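Local coordinates for protein glutamate--cysteine ligase GshA (Methylobacillus flagellatus KT, PDB 3K1T) that probably acts as a ligase that joins glutamate to cysteine, the gamma-glutamylcysteine synthetase step of glutathione synthesis, at residues Arg130-Pro141 with Ser151-Arg159; Ala173-Ile184 with Gln193-Ala204. All coordinates share one frame; numbering follows the deposited sequence. Where two conformers were deposited one is given.

Both contacts belong to the same mixed sheet, and their centres lie about 17 Å apart. Contact 1 comes first along the chain and is complete before contact 2 begins. In contact 1, strand 128-133 pairs in parallel with strand 151-160. In contact 2, strand 173-177 pairs in parallel with strand 194-196. Strand 97-102 lies between the two pairs, parallel to both 128-133 and 173-177. Strands 151-160, 128-133, 97-102, 173-177 and 194-196 thus form one parallel part of the sheet. The loops after 128-133 and 173-177 meet at one end of it, where Ile134 of contact 1 packs on Asn178 and Leu180 of contact 2.

Contact 1: Arg130-Pro141 with Ser151-Arg159; sequences RIGSIAPEITAP and SILLEPVRR. With SO4 (sulfate ion), chain C.
A parallel strand pair in a mixed sheet joins 130-133 to 151-156, and a side-on Arg130-Glu155 salt bridge lies on the Glu155 side. Three backbone bonds set the register: Glu155 N to Ile131 O, Ser133 N to Glu155 O, and Val157 N to Ser133 O. Arg130 meets Glu155 with two nitrogens, NE on OE2 at 2.6 Å and NH2 on OE1 at 2.8 Å. Both bonds are nearly straight and use the syn lone pairs. The guanidinium and carboxylate planes are only 10° apart. The Arg130 chain folds at chi2 (-88°) and chi3 (-79°), which turns this edge to the acid. One water joins Ile131 N, Leu153 O and Glu155 OE2.

On the face of Ile131, Leu154 and Pro156 the contacts are mostly apolar. Ile131 CG2 packs on Leu154 CD2. Ile138 crosses Leu154 at about a right angle, and its CG2 lies 4.0 Å from Pro156 CD.

The loop after strand 128-133 starts with an ST turn, Ala135 N to Ser133 OG. It comes back beside strand 151-156, where Pro141 CB touches Leu153 CD1. Arg158 NH1 and NH2 hold a sulfate ion, probably from the crystallisation liquor.

Asp167 O takes a further bond from Arg130 NH2. The paired bonds hold the carboxylate nearly coplanar with the guanidinium, the water adds a second donor to OE2, and the arginine probably stabilises the negative charge.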
loop_
_atom_site.group_PDB
_atom_site.type_symbol
_atom_site.label_atom_id
_atom_site.label_comp_id
_atom_site.label_asym_id
_atom_site.label_seq_id
_atom_site.Cartn_x
_atom_site.Cartn_y
_atom_site.Cartn_z
ATOM N N ARG A 130 14.673 15.950 7.426
ATOM C CA ARG A 130 14.864 17.242 8.081
ATOM C C ARG A 130 14.198 18.295 7.208
ATOM O O ARG A 130 14.066 18.115 5.985
ATOM C CB ARG A 130 16.375 17.534 8.230
ATOM C CG ARG A 130 17.120 16.553 9.155
ATOM C CD ARG A 130 17.073 17.015 10.613
ATOM N NE ARG A 130 18.074 18.073 10.832
ATOM C CZ ARG A 130 19.387 17.867 10.901
ATOM N NH1 ARG A 130 19.890 16.634 10.874
ATOM N NH2 ARG A 130 20.218 18.897 11.049
ATOM N N ILE A 131 13.808 19.402 7.837
ATOM C CA ILE A 131 13.065 20.447 7.174
ATOM C C ILE A 131 13.991 21.629 6.883
ATOM O O ILE A 131 14.490 22.283 7.798
ATOM C CB ILE A 131 11.883 20.907 8.011
ATOM C CG1 ILE A 131 10.975 19.723 8.343
ATOM C CG2 ILE A 131 11.082 21.972 7.265
ATOM C CD1 ILE A 131 10.064 19.968 9.507
ATOM N N GLY A 132 14.219 21.878 5.599
ATOM C CA GLY A 132 15.109 22.952 5.149
ATOM C C GLY A 132 14.316 24.113 4.587
ATOM O O GLY A 132 13.686 24.008 3.532
ATOM N N SER A 133 14.348 25.226 5.297
ATOM C CA SER A 133 13.700 26.442 4.857
ATOM C C SER A 133 14.509 27.221 3.819
ATOM O O SER A 133 15.715 27.384 3.981
ATOM C CB SER A 133 13.529 27.371 6.076
ATOM O OG SER A 133 12.838 28.554 5.711
ATOM N N ILE A 134 13.825 27.770 2.822
ATOM C CA ILE A 134 14.409 28.758 1.921
ATOM C C ILE A 134 13.795 30.133 2.172
ATOM O O ILE A 134 13.895 31.024 1.328
ATOM C CB ILE A 134 14.262 28.333 0.426
ATOM C CG1 ILE A 134 12.795 28.178 0.013
ATOM C CG2 ILE A 134 15.059 27.039 0.173
ATOM C CD1 ILE A 134 12.565 27.933 -1.557
ATOM N N ALA A 135 13.155 30.315 3.327
ATOM C CA ALA A 135 12.561 31.594 3.678
ATOM C C ALA A 135 13.697 32.491 4.184
ATOM O O ALA A 135 14.471 32.108 5.061
ATOM C CB ALA A 135 11.480 31.443 4.739
ATOM N N PRO A 136 13.815 33.692 3.608
ATOM C CA PRO A 136 14.972 34.557 3.914
ATOM C C PRO A 136 15.041 35.018 5.386
ATOM O O PRO A 136 16.118 35.297 5.886
ATOM C CB PRO A 136 14.770 35.740 2.961
ATOM C CG PRO A 136 13.299 35.827 2.767
ATOM C CD PRO A 136 12.853 34.357 2.710
ATOM N N GLU A 137 13.901 35.065 6.053
ATOM C CA GLU A 137 13.820 35.374 7.477
ATOM C C GLU A 137 14.211 34.233 8.438
ATOM O O GLU A 137 14.388 34.461 9.622
ATOM C CB GLU A 137 12.412 35.873 7.812
ATOM C CG GLU A 137 11.329 34.811 7.749
ATOM C CD GLU A 137 10.665 34.646 6.365
ATOM O OE1 GLU A 137 11.211 35.134 5.328
ATOM O OE2 GLU A 137 9.574 33.984 6.346
ATOM N N ILE A 138 14.372 33.017 7.947
ATOM C CA ILE A 138 14.887 31.929 8.789
ATOM C C ILE A 138 16.396 31.922 8.607
ATOM O O ILE A 138 16.900 31.516 7.578
ATOM C CB ILE A 138 14.262 30.541 8.440
ATOM C CG1 ILE A 138 12.729 30.542 8.661
ATOM C CG2 ILE A 138 14.955 29.385 9.236
ATOM C CD1 ILE A 138 12.284 30.773 10.135
ATOM N N THR A 139 17.118 32.378 9.622
ATOM C CA THR A 139 18.562 32.489 9.548
ATOM C C THR A 139 19.275 31.582 10.564
ATOM O O THR A 139 20.492 31.515 10.595
ATOM C CB THR A 139 18.989 33.983 9.704
ATOM O OG1 THR A 139 18.594 34.466 10.983
ATOM C CG2 THR A 139 18.283 34.854 8.661
ATOM N N ALA A 140 18.509 30.845 11.367
ATOM C CA ALA A 140 19.068 29.895 12.321
ATOM C C ALA A 140 18.000 28.832 12.609
ATOM O O ALA A 140 16.833 29.038 12.288
ATOM C CB ALA A 140 19.502 30.625 13.638
ATOM N N PRO A 141 18.389 27.695 13.192
ATOM C CA PRO A 141 17.377 26.702 13.589
ATOM C C PRO A 141 16.274 27.343 14.412
ATOM O O PRO A 141 16.561 28.075 15.382
ATOM C CB PRO A 141 18.175 25.697 14.404
ATOM C CG PRO A 141 19.610 25.856 13.919
ATOM C CD PRO A 141 19.735 27.324 13.680
ATOM N N SER A 151 5.959 20.688 18.006
ATOM C CA SER A 151 6.590 21.732 17.234
ATOM C C SER A 151 7.377 21.124 16.082
ATOM O O SER A 151 7.647 19.928 16.067
ATOM C CB SER A 151 7.477 22.584 18.150
ATOM O OG SER A 151 8.607 21.850 18.523
ATOM N N ILE A 152 7.675 21.936 15.087
ATOM C CA ILE A 152 8.543 21.500 14.033
ATOM C C ILE A 152 9.806 22.384 14.089
ATOM O O ILE A 152 9.780 23.524 14.590
ATOM C CB ILE A 152 7.868 21.513 12.646
ATOM C CG1 ILE A 152 7.656 22.923 12.133
ATOM C CG2 ILE A 152 6.505 20.740 12.645
ATOM C CD1 ILE A 152 7.190 22.943 10.685
ATOM N N LEU A 153 10.903 21.832 13.614
ATOM C CA LEU A 153 12.196 22.517 13.602
ATOM C C LEU A 153 12.501 22.885 12.150
ATOM O O LEU A 153 12.626 21.979 11.312
ATOM C CB LEU A 153 13.276 21.577 14.126
ATOM C CG LEU A 153 14.725 22.071 13.955
ATOM C CD1 LEU A 153 14.926 23.418 14.649
ATOM C CD2 LEU A 153 15.694 21.031 14.463
ATOM N N LEU A 154 12.622 24.178 11.874
ATOM C CA LEU A 154 13.018 24.695 10.558
ATOM C C LEU A 154 14.452 25.112 10.626
ATOM O O LEU A 154 14.857 25.816 11.577
ATOM C CB LEU A 154 12.212 25.923 10.141
ATOM C CG LEU A 154 10.717 25.903 9.883
ATOM C CD1 LEU A 154 10.295 27.242 9.264
ATOM C CD2 LEU A 154 10.297 24.769 9.006
ATOM N N GLU A 155 15.233 24.680 9.640
ATOM C CA GLU A 155 16.647 25.002 9.566
ATOM C C GLU A 155 16.925 25.688 8.216
ATOM O O GLU A 155 16.419 25.229 7.173
ATOM C CB GLU A 155 17.470 23.739 9.704
ATOM C CG GLU A 155 17.228 22.930 10.995
ATOM C CD GLU A 155 17.862 21.536 10.950
ATOM O OE1 GLU A 155 19.119 21.491 10.856
ATOM O OE2 GLU A 155 17.111 20.509 11.018
ATOM N N PRO A 156 17.723 26.767 8.216
ATOM C CA PRO A 156 18.016 27.398 6.926
ATOM C C PRO A 156 18.849 26.499 5.981
ATOM O O PRO A 156 19.843 25.964 6.392
ATOM C CB PRO A 156 18.820 28.652 7.331
ATOM C CG PRO A 156 19.461 28.298 8.591
ATOM C CD PRO A 156 18.430 27.431 9.318
ATOM N N VAL A 157 18.450 26.359 4.730
ATOM C CA VAL A 157 19.218 25.608 3.748
ATOM C C VAL A 157 20.579 26.312 3.559
ATOM O O VAL A 157 20.635 27.526 3.559
ATOM C CB VAL A 157 18.435 25.517 2.411
ATOM C CG1 VAL A 157 19.330 25.092 1.282
ATOM C CG2 VAL A 157 17.221 24.550 2.559
ATOM N N ARG A 158 21.649 25.547 3.461
ATOM C CA ARG A 158 22.983 26.058 3.135
ATOM C C ARG A 158 23.410 25.406 1.842
ATOM O O ARG A 158 23.360 24.158 1.734
ATOM C CB ARG A 158 23.952 25.664 4.246
ATOM C CG ARG A 158 25.390 26.100 3.991
ATOM C CD ARG A 158 25.616 27.546 4.377
ATOM N NE ARG A 158 27.045 27.898 4.292
ATOM C CZ ARG A 158 27.617 28.592 3.300
ATOM N NH1 ARG A 158 26.911 29.041 2.252
ATOM N NH2 ARG A 158 28.923 28.836 3.361
ATOM N N ARG A 159 23.833 26.192 0.849
ATOM C CA ARG A 159 24.374 25.593 -0.365
ATOM C C ARG A 159 25.884 25.593 -0.330
ATOM O O ARG A 159 26.502 26.672 -0.214
ATOM C CB ARG A 159 23.898 26.329 -1.620
ATOM C CG ARG A 159 24.446 25.687 -2.900
ATOM C CD ARG A 159 23.734 26.204 -4.096
ATOM N NE ARG A 159 24.260 25.674 -5.353
ATOM C CZ ARG A 159 23.592 25.694 -6.515
ATOM N NH1 ARG A 159 22.369 26.202 -6.590
ATOM N NH2 ARG A 159 24.173 25.227 -7.607
HETATM S S SO4 C . 29.039 31.751 0.983
HETATM O O1 SO4 C . 28.178 32.665 1.728
HETATM O O2 SO4 C . 29.905 30.970 1.901
HETATM O O3 SO4 C . 28.195 30.760 0.239
HETATM O O4 SO4 C . 29.890 32.558 0.098
HETATM O O HOH W 1 14.432 19.934 10.644
#

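Contact 2: Ala173-Ile184 with Gln193-Ala204; sequences AILLNNDLSGGI and QSLIPPLHAGWA. With SO4 (sulfate ion), chain E.
Ile174, Leu176 and Ile196 carry the backbone bonds that pair strand 173-177 in parallel with 194-196. Ile174 N binds Ser194 O, Ile196 N binds Ile174 O, and Leu176 N binds Ile196 O. A fourth bond uses a side chain: Trp203 NE1 reaches Asp179 O at 3.1 Å, with the acceptor 15° out of the ring plane.

Two successive Asx turns shape the loop after strand 173-177. Asn178 OD1 accepts from Leu180 N. Asp179 OD1 accepts from Ser181 N and Ser181 OG, both from the same face of the carboxylate.

The apolar contacts divide between the faces of the sheet. On one, Ile174 and Leu195 lie side by side, CG2 to CD2 at 3.7 Å. On the other, Leu175 CD1 meets Ile196 CG2 at 3.6 Å. Leu175 CG stands anti to its own N (chi1 180°), which swings CD1 across to Ile196. Leu176, near the end of its strand, packs by CD1 on Leu199 CD1 at 3.8 Å. Leu199 CD2 lies over one face of the Trp203 ring, offset toward the rim. Ala204 CB packs against Gly183 N.

His200 ND1 donates to a sulfate ion, probably from the crystallisation liquor.

Strand 194-196 joins the mixed sheet through 173-177, which pairs with 97-102 as well. The Trp203-Asp179 bond ties the loops after both strands. Leu420 of helix 398-421 touches Pro197, Leu199 and Trp203, while Gln193 OE1 takes a bond from Leu164 N of strand 163-166.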
loop_
_atom_site.group_PDB
_atom_site.type_symbol
_atom_site.label_atom_id
_atom_site.label_comp_id
_atom_site.label_asym_id
_atom_site.label_seq_id
_atom_site.Cartn_x
_atom_site.Cartn_y
_atom_site.Cartn_z
ATOM N N ALA A 173 18.150 13.341 -1.861
ATOM C CA ALA A 173 17.146 13.987 -2.664
ATOM C C ALA A 173 16.441 15.065 -1.859
ATOM O O ALA A 173 16.559 15.121 -0.633
ATOM C CB ALA A 173 16.133 12.944 -3.152
ATOM N N ILE A 174 15.685 15.894 -2.562
ATOM C CA ILE A 174 15.009 17.050 -1.989
ATOM C C ILE A 174 13.539 16.995 -2.379
ATOM O O ILE A 174 13.229 17.016 -3.565
ATOM C CB ILE A 174 15.623 18.351 -2.524
ATOM C CG1 ILE A 174 17.116 18.412 -2.150
ATOM C CG2 ILE A 174 14.859 19.598 -2.014
ATOM C CD1 ILE A 174 17.894 19.417 -3.008
ATOM N N LEU A 175 12.650 16.940 -1.397
ATOM C CA LEU A 175 11.219 16.937 -1.644
ATOM C C LEU A 175 10.657 18.321 -1.465
ATOM O O LEU A 175 10.787 18.926 -0.402
ATOM C CB LEU A 175 10.492 15.949 -0.711
ATOM C CG LEU A 175 8.974 15.849 -0.864
ATOM C CD1 LEU A 175 8.594 15.317 -2.267
ATOM C CD2 LEU A 175 8.322 14.933 0.238
ATOM N N LEU A 176 10.088 18.857 -2.538
ATOM C CA LEU A 176 9.400 20.131 -2.473
ATOM C C LEU A 176 7.979 20.011 -1.937
ATOM O O LEU A 176 7.145 19.301 -2.510
ATOM C CB LEU A 176 9.343 20.770 -3.862
ATOM C CG LEU A 176 10.674 21.035 -4.535
ATOM C CD1 LEU A 176 10.430 21.392 -6.022
ATOM C CD2 LEU A 176 11.432 22.143 -3.758
ATOM N N ASN A 177 7.686 20.734 -0.855
ATOM C CA ASN A 177 6.308 20.991 -0.433
ATOM C C ASN A 177 5.996 22.491 -0.602
ATOM O O ASN A 177 5.163 23.053 0.097
ATOM C CB ASN A 177 6.072 20.519 1.000
ATOM C CG ASN A 177 4.610 20.370 1.337
ATOM O OD1 ASN A 177 4.087 21.065 2.224
ATOM N ND2 ASN A 177 3.927 19.466 0.617
ATOM N N ASN A 178 6.692 23.104 -1.561
ATOM C CA ASN A 178 6.637 24.541 -1.890
ATOM C C ASN A 178 6.487 24.550 -3.426
ATOM O O ASN A 178 7.323 23.964 -4.128
ATOM C CB ASN A 178 7.961 25.168 -1.468
ATOM C CG ASN A 178 8.058 26.653 -1.767
ATOM O OD1 ASN A 178 7.597 27.134 -2.823
ATOM N ND2 ASN A 178 8.654 27.397 -0.831
ATOM N N ASP A 179 5.417 25.133 -3.944
ATOM C CA ASP A 179 5.136 25.004 -5.359
ATOM C C ASP A 179 6.010 25.904 -6.258
ATOM O O ASP A 179 5.956 25.785 -7.484
ATOM C CB ASP A 179 3.629 25.190 -5.666
ATOM C CG ASP A 179 3.148 26.599 -5.502
ATOM O OD1 ASP A 179 3.949 27.552 -5.386
ATOM O OD2 ASP A 179 1.920 26.740 -5.475
ATOM N N LEU A 180 6.828 26.772 -5.669
ATOM C CA LEU A 180 7.781 27.596 -6.438
ATOM C C LEU A 180 7.075 28.390 -7.589
ATOM O O LEU A 180 7.687 28.716 -8.620
ATOM C CB LEU A 180 8.947 26.746 -6.959
ATOM C CG LEU A 180 9.800 25.965 -5.916
ATOM C CD1 LEU A 180 10.950 25.212 -6.523
ATOM C CD2 LEU A 180 10.306 26.890 -4.795
ATOM N N SER A 181 5.817 28.756 -7.364
ATOM C CA SER A 181 5.033 29.465 -8.381
ATOM C C SER A 181 5.557 30.892 -8.634
ATOM O O SER A 181 5.293 31.485 -9.688
ATOM C CB SER A 181 3.561 29.507 -7.981
ATOM O OG SER A 181 3.413 30.147 -6.730
ATOM N N GLY A 182 6.285 31.431 -7.654
ATOM C CA GLY A 182 7.005 32.678 -7.793
ATOM C C GLY A 182 8.319 32.597 -8.561
ATOM O O GLY A 182 8.980 33.622 -8.737
ATOM N N GLY A 183 8.670 31.417 -9.056
ATOM C CA GLY A 183 9.930 31.164 -9.754
ATOM C C GLY A 183 10.867 30.268 -8.937
ATOM O O GLY A 183 10.890 30.356 -7.696
ATOM N N ILE A 184 11.595 29.381 -9.613
ATOM C CA ILE A 184 12.605 28.570 -8.951
ATOM C C ILE A 184 13.793 29.463 -8.544
ATOM O O ILE A 184 14.456 30.056 -9.395
ATOM C CB ILE A 184 13.110 27.417 -9.831
ATOM C CG1 ILE A 184 11.943 26.508 -10.283
ATOM C CG2 ILE A 184 14.143 26.567 -9.059
ATOM C CD1 ILE A 184 12.434 25.372 -11.207
ATOM N N GLN A 193 21.727 17.073 -6.288
ATOM C CA GLN A 193 20.609 16.327 -5.711
ATOM C C GLN A 193 19.359 16.484 -6.568
ATOM O O GLN A 193 19.080 17.569 -7.082
ATOM C CB GLN A 193 20.311 16.874 -4.327
ATOM C CG GLN A 193 21.391 16.629 -3.311
ATOM C CD GLN A 193 21.602 17.813 -2.379
ATOM O OE1 GLN A 193 21.589 18.988 -2.820
ATOM N NE2 GLN A 193 21.812 17.529 -1.102
ATOM N N SER A 194 18.584 15.420 -6.722
ATOM C CA SER A 194 17.331 15.530 -7.459
ATOM C C SER A 194 16.257 16.239 -6.687
ATOM O O SER A 194 16.107 16.012 -5.469
ATOM C CB SER A 194 16.821 14.143 -7.822
ATOM O OG SER A 194 17.773 13.547 -8.685
ATOM N N LEU A 195 15.536 17.121 -7.373
ATOM C CA LEU A 195 14.346 17.702 -6.822
ATOM C C LEU A 195 13.145 16.785 -7.128
ATOM O O LEU A 195 13.102 16.147 -8.200
ATOM C CB LEU A 195 14.080 19.085 -7.404
ATOM C CG LEU A 195 15.098 20.206 -7.115
ATOM C CD1 LEU A 195 14.687 21.443 -7.916
ATOM C CD2 LEU A 195 15.168 20.551 -5.623
ATOM N N ILE A 196 12.208 16.735 -6.185
ATOM C CA ILE A 196 10.976 15.966 -6.316
ATOM C C ILE A 196 9.800 16.896 -6.055
ATOM O O ILE A 196 9.653 17.422 -4.958
ATOM C CB ILE A 196 10.907 14.788 -5.319
ATOM C CG1 ILE A 196 12.127 13.861 -5.475
ATOM C CG2 ILE A 196 9.536 14.032 -5.488
ATOM C CD1 ILE A 196 12.419 12.942 -4.284
ATOM N N PRO A 197 8.962 17.153 -7.061
ATOM C CA PRO A 197 9.061 16.778 -8.462
ATOM C C PRO A 197 10.267 17.463 -9.124
ATOM O O PRO A 197 10.746 18.470 -8.612
ATOM C CB PRO A 197 7.753 17.315 -9.056
ATOM C CG PRO A 197 7.297 18.351 -8.146
ATOM C CD PRO A 197 7.793 18.024 -6.797
ATOM N N PRO A 198 10.755 16.924 -10.263
ATOM C CA PRO A 198 11.978 17.489 -10.784
ATOM C C PRO A 198 11.733 18.735 -11.646
ATOM O O PRO A 198 11.751 18.645 -12.870
ATOM C CB PRO A 198 12.577 16.336 -11.594
ATOM C CG PRO A 198 11.389 15.569 -12.074
ATOM C CD PRO A 198 10.415 15.637 -10.903
ATOM N N LEU A 199 11.587 19.887 -11.005
ATOM C CA LEU A 199 11.320 21.126 -11.715
ATOM C C LEU A 199 12.641 21.748 -12.189
ATOM O O LEU A 199 13.681 21.640 -11.517
ATOM C CB LEU A 199 10.588 22.111 -10.812
ATOM C CG LEU A 199 9.370 21.580 -10.041
ATOM C CD1 LEU A 199 8.796 22.708 -9.182
ATOM C CD2 LEU A 199 8.290 21.020 -10.990
ATOM N N HIS A 200 12.551 22.438 -13.321
ATOM C CA HIS A 200 13.652 23.210 -13.930
ATOM C C HIS A 200 13.221 24.658 -14.197
ATOM O O HIS A 200 12.023 24.902 -14.420
ATOM C CB HIS A 200 14.001 22.580 -15.279
ATOM C CG HIS A 200 14.339 21.130 -15.172
ATOM N ND1 HIS A 200 15.566 20.684 -14.718
ATOM C CD2 HIS A 200 13.607 20.023 -15.434
ATOM C CE1 HIS A 200 15.571 19.359 -14.701
ATOM N NE2 HIS A 200 14.394 18.934 -15.128
ATOM N N ALA A 201 14.203 25.580 -14.190
ATOM C CA ALA A 201 13.983 27.005 -14.511
ATOM C C ALA A 201 13.054 27.072 -15.734
ATOM O O ALA A 201 13.273 26.374 -16.705
ATOM C CB ALA A 201 15.338 27.736 -14.804
ATOM N N GLY A 202 12.028 27.899 -15.672
ATOM C CA GLY A 202 11.043 27.981 -16.753
ATOM C C GLY A 202 9.698 27.467 -16.238
ATOM O O GLY A 202 8.647 27.843 -16.745
ATOM N N TRP A 203 9.768 26.584 -15.233
ATOM C CA TRP A 203 8.579 25.993 -14.612
ATOM C C TRP A 203 7.490 27.025 -14.376
ATOM O O TRP A 203 6.346 26.841 -14.790
ATOM C CB TRP A 203 8.991 25.358 -13.274
ATOM C CG TRP A 203 7.883 25.150 -12.301
ATOM C CD1 TRP A 203 7.678 25.829 -11.112
ATOM C CD2 TRP A 203 6.820 24.230 -12.430
ATOM N NE1 TRP A 203 6.546 25.347 -10.493
ATOM C CE2 TRP A 203 6.006 24.364 -11.284
ATOM C CE3 TRP A 203 6.483 23.280 -13.394
ATOM C CZ2 TRP A 203 4.880 23.597 -11.090
ATOM C CZ3 TRP A 203 5.372 22.523 -13.201
ATOM C CH2 TRP A 203 4.585 22.671 -12.065
ATOM N N ALA A 204 7.858 28.124 -13.730
ATOM C CA ALA A 204 6.864 29.080 -13.219
ATOM C C ALA A 204 6.225 29.947 -14.317
ATOM O O ALA A 204 5.206 30.592 -14.070
ATOM C CB ALA A 204 7.483 29.977 -12.103
HETATM S S SO4 E . 18.549 22.028 -12.743
HETATM O O1 SO4 E . 18.073 20.897 -11.950
HETATM O O2 SO4 E . 17.721 22.147 -13.949
HETATM O O3 SO4 E . 18.458 23.276 -11.998
HETATM O O4 SO4 E . 19.914 21.739 -13.154
HETATM O O HOH W 2 3.807 30.286 -11.802
#